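Local coordinates for BH2331 protein (Bacillus halodurans, PDB 1VL5) that is of unconfirmed function but probably transfers methyl groups from S-adenosylmethionine, as members of the methyltransferase superfamily do, at residues N53-A56 with P57-K61; R76-I79 with E80-H84. All coordinates share one frame; numbering follows the deposited sequence.

In the fold
Both contacts are local turns at the C-terminal ends of neighbouring helices in the Rossmann-like methyltransferase domain: interaction 1 runs from helix 50-55 toward strand 61-66, and interaction 2 leaves helix 69-81 toward strand 87-91. Their centres lie about 12 Å apart. Interaction 1 is partly buried, with Phe55 and Val59 inside the protein, and is chiefly a backbone turn with apolar contacts; interaction 2 is a surface contact where a salt bridge and an amide over a ring join the helical bonds, and Ile79 alone is buried. The two ends touch through a probable hydrogen bond, Asn53 OD1 to Asn82 ND2 at 2.8 Å, and through Ala56 against His84.

Interaction 1: residues N53-A56 with P57-K61; sequences NAFA and PFVKK
Phe55 O receives the amide of Phe58 (Phe58 N to Phe55 O 2.9 Å, N-H...O angle 151°), a tight i to i+3 bond that turns the chain as it leaves helix 50-55 for strand 61-66. Pro57, having no N-H to give, brings its ring carbon CD to 3.4 Å from both Asn53 O and Ala54 O. With CG anti to its carbonyl carbon (chi1 -61°), Phe58 swings its ring back beside the helix end, where CD2 meets Ala54 O at 3.5 Å, the oxygen lying at the ring edge and in its plane. Pro57 CB sits above one face of that ring, toward the rim. On the buried side, Val59 CG1 reaches the edge of the Phe55 ring at CD2, 4.4 Å away, and Val59 CG1 and CG2 each lie 3.6 Å from Phe55 O. Helix 26-33 packs on Phe55 through Leu29, Met30 and Ala33. At this helix end Phe55 O thus takes the amide of Phe58 with valine methyls close by, while the carbonyls of Asn53 and Ala54 have carbon beside them: Pro57 CD next to both, and the Phe58 ring edge next to Ala54 O.

Interaction 2: residues R76-I79 with E80-H84; sequences RAFI and EGNGH
The Phe78 ring carries the amide of Asn82 over one face: ND2 stands 3.7 Å from CZ, displaced toward the rim, with ring and amide planes 82° apart. The probable bond of that nitrogen to Asn53 of helix 50-55 would help to set the amide's position. The His84 ring has the backbone O of Asn82 above the centre of one face, while its CD2 lies 3.4 Å from Ile79 O. At the edge of the Arg76 guanidinium comes the Glu80 carboxylate, the two planes 84° apart; NE meets OE1 at 3.1 Å in a salt bridge, approaching from above the carboxylate plane. Arg76 is extended from CG to NE, whereas Glu80 turns CG between its backbone N and carbonyl carbon (chi1 82°), which folds the acid back along the helix toward the arginine. Beneath them run Glu80 N to Arg76 O (2.8 Å) and Gly81 N to Ala77 O (3.1 Å). A Schellman motif ends the helix: His84 N bonds weakly to Ile79 O (3.3 Å), Gly83 N bonds to Glu80 O (3.0 Å), and Gly83 has positive phi. Its apolar companion is Ile79 CG2 on His84 CB at 3.8 Å, beside Val87 and Tyr89 of strand 87-91. The turn thus gives N-H groups to the carbonyls of Ile79, weakly, and Glu80, with the charged pair exposed and the isoleucine turned inward.

Interaction 1: residues N53-A56 with P57-K61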
ATOM      1  N   ASN A  53     -10.587  -2.079  -9.908  1.00 26.61           N
ATOM      2  CA  ASN A  53     -11.462  -3.191 -10.297  1.00 26.33           C
ATOM      3  C   ASN A  53     -12.590  -3.406  -9.284  1.00 27.36           C
ATOM      4  O   ASN A  53     -13.749  -3.555  -9.658  1.00 29.68           O
ATOM      5  CB  ASN A  53     -10.655  -4.479 -10.329  1.00 26.58           C
ATOM      6  CG  ASN A  53     -11.445  -5.637 -10.869  1.00 29.02           C
ATOM      7  OD1 ASN A  53     -11.732  -5.696 -12.062  1.00 31.60           O
ATOM      8  ND2 ASN A  53     -11.759  -6.599  -9.990  1.00 22.57           N
ATOM      9  N   ALA A  54     -12.201  -3.426  -8.001  1.00 28.97           N
ATOM     10  CA  ALA A  54     -13.160  -3.623  -6.917  1.00 29.03           C
ATOM     11  C   ALA A  54     -14.146  -2.469  -6.759  1.00 29.13           C
ATOM     12  O   ALA A  54     -15.296  -2.711  -6.471  1.00 29.99           O
ATOM     13  CB  ALA A  54     -12.410  -3.852  -5.614  1.00 33.32           C
ATOM     14  N   PHE A  55     -13.701  -1.228  -6.954  1.00 29.47           N
ATOM     15  CA  PHE A  55     -14.531  -0.040  -6.694  1.00 29.30           C
ATOM     16  C   PHE A  55     -15.492   0.237  -7.848  1.00 29.31           C
ATOM     17  O   PHE A  55     -16.643   0.712  -7.646  1.00 25.03           O
ATOM     18  CB  PHE A  55     -13.649   1.196  -6.411  1.00 28.81           C
ATOM     19  CG  PHE A  55     -13.274   1.370  -4.945  1.00 32.52           C
ATOM     20  CD1 PHE A  55     -12.414   0.509  -4.326  1.00 42.42           C
ATOM     21  CD2 PHE A  55     -13.809   2.390  -4.204  1.00 32.47           C
ATOM     22  CE1 PHE A  55     -12.082   0.652  -2.988  1.00 42.43           C
ATOM     23  CE2 PHE A  55     -13.457   2.562  -2.894  1.00 35.71           C
ATOM     24  CZ  PHE A  55     -12.601   1.678  -2.276  1.00 25.87           C
ATOM     25  N   ALA A  56     -15.028  -0.099  -9.048  1.00 28.31           N
ATOM     26  CA  ALA A  56     -15.725   0.255 -10.310  1.00 30.48           C
ATOM     27  C   ALA A  56     -17.230   0.012 -10.354  1.00 28.73           C
ATOM     28  O   ALA A  56     -17.986   0.921 -10.723  1.00 29.67           O
ATOM     29  CB  ALA A  56     -15.040  -0.414 -11.526  1.00 29.28           C
ATOM     30  N   PRO A  57     -17.686  -1.195  -9.992  1.00 32.25           N
ATOM     31  CA  PRO A  57     -19.134  -1.431 -10.100  1.00 29.73           C
ATOM     32  C   PRO A  57     -19.988  -0.569  -9.169  1.00 29.53           C
ATOM     33  O   PRO A  57     -21.157  -0.411  -9.410  1.00 28.84           O
ATOM     34  CB  PRO A  57     -19.301  -2.890  -9.683  1.00 32.35           C
ATOM     35  CG  PRO A  57     -18.015  -3.401  -9.349  1.00 30.72           C
ATOM     36  CD  PRO A  57     -16.974  -2.353  -9.420  1.00 31.04           C
ATOM     37  N   PHE A  58     -19.413  -0.049  -8.084  1.00 28.25           N
ATOM     38  CA  PHE A  58     -20.184   0.614  -7.043  1.00 26.22           C
ATOM     39  C   PHE A  58     -20.084   2.149  -7.062  1.00 29.06           C
ATOM     40  O   PHE A  58     -20.619   2.817  -6.184  1.00 28.35           O
ATOM     41  CB  PHE A  58     -19.630   0.133  -5.691  1.00 28.83           C
ATOM     42  CG  PHE A  58     -19.757  -1.351  -5.493  1.00 28.85           C
ATOM     43  CD1 PHE A  58     -21.003  -1.928  -5.300  1.00 30.19           C
ATOM     44  CD2 PHE A  58     -18.643  -2.165  -5.533  1.00 33.00           C
ATOM     45  CE1 PHE A  58     -21.139  -3.298  -5.135  1.00 31.26           C
ATOM     46  CE2 PHE A  58     -18.763  -3.512  -5.358  1.00 33.93           C
ATOM     47  CZ  PHE A  58     -20.022  -4.083  -5.164  1.00 32.16           C
ATOM     48  N   VAL A  59     -19.273   2.705  -7.957  1.00 27.69           N
ATOM     49  CA  VAL A  59     -19.082   4.163  -8.041  1.00 27.00           C
ATOM     50  C   VAL A  59     -19.396   4.703  -9.446  1.00 29.69           C
ATOM     51  O   VAL A  59     -19.690   3.936 -10.374  1.00 31.87           O
ATOM     52  CB  VAL A  59     -17.708   4.553  -7.596  1.00 26.03           C
ATOM     53  CG1 VAL A  59     -17.395   3.933  -6.237  1.00 29.09           C
ATOM     54  CG2 VAL A  59     -16.588   4.133  -8.624  1.00 29.22           C
ATOM     55  N   LYS A  60     -19.351   6.024  -9.611  1.00 31.59           N
ATOM     56  CA  LYS A  60     -19.681   6.656 -10.893  1.00 32.43           C
ATOM     57  C   LYS A  60     -18.537   6.454 -11.868  1.00 30.48           C
ATOM     58  O   LYS A  60     -18.743   5.977 -12.994  1.00 31.79           O
ATOM     59  CB  LYS A  60     -20.005   8.156 -10.709  1.00 28.95           C
ATOM     60  CG  LYS A  60     -20.411   8.868 -11.993  1.00 40.43           C
ATOM     61  CD  LYS A  60     -20.713  10.405 -11.843  1.00 42.22           C
ATOM     62  N   LYS A  61     -17.337   6.820 -11.435  1.00 31.32           N
ATOM     63  CA  LYS A  61     -16.159   6.749 -12.300  1.00 33.24           C
ATOM     64  C   LYS A  61     -14.909   6.483 -11.507  1.00 27.34           C
ATOM     65  O   LYS A  61     -14.769   6.967 -10.375  1.00 29.57           O
ATOM     66  CB  LYS A  61     -15.981   8.078 -13.008  1.00 34.52           C
ATOM     67  CG  LYS A  61     -14.660   8.156 -13.751  1.00 47.56           C
ATOM     68  CD  LYS A  61     -14.673   9.124 -14.911  1.00 50.92           C
ATOM     69  CE  LYS A  61     -13.298   9.166 -15.550  1.00 40.72           C
ATOM     70  NZ  LYS A  61     -13.264  10.306 -16.436  1.00 43.90           N
TER

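Interaction 2: residues R76-I79 with E80-H84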
ATOM      1  N   ARG A  76      -5.505  -2.376 -17.325  1.00 28.21           N
ATOM      2  CA  ARG A  76      -6.668  -2.364 -18.218  1.00 24.81           C
ATOM      3  C   ARG A  76      -7.101  -3.757 -18.633  1.00 28.57           C
ATOM      4  O   ARG A  76      -8.313  -4.025 -18.753  1.00 27.79           O
ATOM      5  CB  ARG A  76      -6.335  -1.544 -19.459  1.00 29.48           C
ATOM      6  CG  ARG A  76      -7.311  -1.720 -20.578  1.00 23.26           C
ATOM      7  CD  ARG A  76      -7.101  -0.767 -21.695  1.00 25.96           C
ATOM      8  NE  ARG A  76      -7.900  -1.160 -22.867  1.00 27.24           N
ATOM      9  CZ  ARG A  76      -7.946  -0.456 -23.998  1.00 33.64           C
ATOM     10  NH1 ARG A  76      -7.290   0.683 -24.119  1.00 35.91           N
ATOM     11  NH2 ARG A  76      -8.652  -0.872 -25.019  1.00 28.58           N
ATOM     12  N   ALA A  77      -6.122  -4.625 -18.913  1.00 26.80           N
ATOM     13  CA  ALA A  77      -6.418  -5.992 -19.324  1.00 29.73           C
ATOM     14  C   ALA A  77      -7.189  -6.684 -18.217  1.00 29.28           C
ATOM     15  O   ALA A  77      -8.172  -7.328 -18.485  1.00 25.61           O
ATOM     16  CB  ALA A  77      -5.153  -6.782 -19.679  1.00 29.22           C
ATOM     17  N   PHE A  78      -6.784  -6.483 -16.981  1.00 28.19           N
ATOM     18  CA  PHE A  78      -7.469  -7.102 -15.892  1.00 30.48           C
ATOM     19  C   PHE A  78      -8.881  -6.511 -15.663  1.00 33.67           C
ATOM     20  O   PHE A  78      -9.902  -7.257 -15.592  1.00 31.53           O
ATOM     21  CB  PHE A  78      -6.646  -6.947 -14.636  1.00 31.36           C
ATOM     22  CG  PHE A  78      -7.338  -7.464 -13.401  1.00 29.75           C
ATOM     23  CD1 PHE A  78      -7.522  -8.808 -13.216  1.00 38.35           C
ATOM     24  CD2 PHE A  78      -7.736  -6.598 -12.399  1.00 32.98           C
ATOM     25  CE1 PHE A  78      -8.128  -9.285 -12.069  1.00 43.34           C
ATOM     26  CE2 PHE A  78      -8.336  -7.066 -11.280  1.00 29.91           C
ATOM     27  CZ  PHE A  78      -8.517  -8.408 -11.093  1.00 34.39           C
ATOM     28  N   ILE A  79      -8.945  -5.178 -15.612  1.00 30.47           N
ATOM     29  CA  ILE A  79     -10.191  -4.478 -15.302  1.00 28.61           C
ATOM     30  C   ILE A  79     -11.231  -4.682 -16.419  1.00 32.84           C
ATOM     31  O   ILE A  79     -12.434  -5.009 -16.142  1.00 30.02           O
ATOM     32  CB  ILE A  79      -9.889  -2.983 -14.985  1.00 27.62           C
ATOM     33  CG1 ILE A  79      -9.090  -2.880 -13.695  1.00 29.59           C
ATOM     34  CG2 ILE A  79     -11.200  -2.108 -14.966  1.00 29.14           C
ATOM     35  CD1 ILE A  79      -8.375  -1.554 -13.501  1.00 29.87           C
ATOM     36  N   GLU A  80     -10.794  -4.573 -17.684  1.00 30.64           N
ATOM     37  CA  GLU A  80     -11.754  -4.714 -18.772  1.00 31.45           C
ATOM     38  C   GLU A  80     -12.166  -6.183 -18.939  1.00 32.97           C
ATOM     39  O   GLU A  80     -13.266  -6.483 -19.448  1.00 30.77           O
ATOM     40  CB  GLU A  80     -11.253  -4.109 -20.087  1.00 30.86           C
ATOM     41  CG  GLU A  80     -10.331  -4.987 -20.884  1.00 39.08           C
ATOM     42  CD  GLU A  80      -9.754  -4.310 -22.163  1.00 40.77           C
ATOM     43  OE1 GLU A  80     -10.213  -3.212 -22.564  1.00 39.50           O
ATOM     44  OE2 GLU A  80      -8.831  -4.911 -22.768  1.00 49.19           O
ATOM     45  N   GLY A  81     -11.271  -7.084 -18.541  1.00 31.15           N
ATOM     46  CA  GLY A  81     -11.574  -8.465 -18.410  1.00 32.37           C
ATOM     47  C   GLY A  81     -12.762  -8.783 -17.498  1.00 32.63           C
ATOM     48  O   GLY A  81     -13.497  -9.749 -17.758  1.00 32.78           O
ATOM     49  N   ASN A  82     -12.960  -7.979 -16.456  1.00 33.32           N
ATOM     50  CA  ASN A  82     -14.128  -8.127 -15.570  1.00 33.10           C
ATOM     51  C   ASN A  82     -15.306  -7.302 -15.963  1.00 33.68           C
ATOM     52  O   ASN A  82     -16.317  -7.277 -15.256  1.00 30.31           O
ATOM     53  CB  ASN A  82     -13.747  -7.829 -14.130  1.00 33.56           C
ATOM     54  CG  ASN A  82     -12.785  -8.862 -13.581  1.00 35.74           C
ATOM     55  OD1 ASN A  82     -12.932 -10.058 -13.845  1.00 36.80           O
ATOM     56  ND2 ASN A  82     -11.778  -8.411 -12.861  1.00 34.37           N
ATOM     57  N   GLY A  83     -15.224  -6.688 -17.134  1.00 30.87           N
ATOM     58  CA  GLY A  83     -16.369  -5.985 -17.695  1.00 31.70           C
ATOM     59  C   GLY A  83     -16.585  -4.595 -17.150  1.00 30.62           C
ATOM     60  O   GLY A  83     -17.677  -4.081 -17.249  1.00 32.69           O
ATOM     61  N   HIS A  84     -15.574  -3.963 -16.553  1.00 34.71           N
ATOM     62  CA  HIS A  84     -15.767  -2.591 -16.048  1.00 34.46           C
ATOM     63  C   HIS A  84     -15.409  -1.561 -17.147  1.00 36.82           C
ATOM     64  O   HIS A  84     -14.284  -1.550 -17.621  1.00 34.16           O
ATOM     65  CB  HIS A  84     -14.953  -2.344 -14.800  1.00 33.87           C
ATOM     66  CG  HIS A  84     -15.085  -3.428 -13.779  1.00 29.57           C
ATOM     67  ND1 HIS A  84     -16.293  -3.792 -13.239  1.00 29.78           N
ATOM     68  CD2 HIS A  84     -14.178  -4.297 -13.288  1.00 32.04           C
ATOM     69  CE1 HIS A  84     -16.103  -4.768 -12.368  1.00 34.26           C
ATOM     70  NE2 HIS A  84     -14.826  -5.092 -12.379  1.00 31.14           N
TER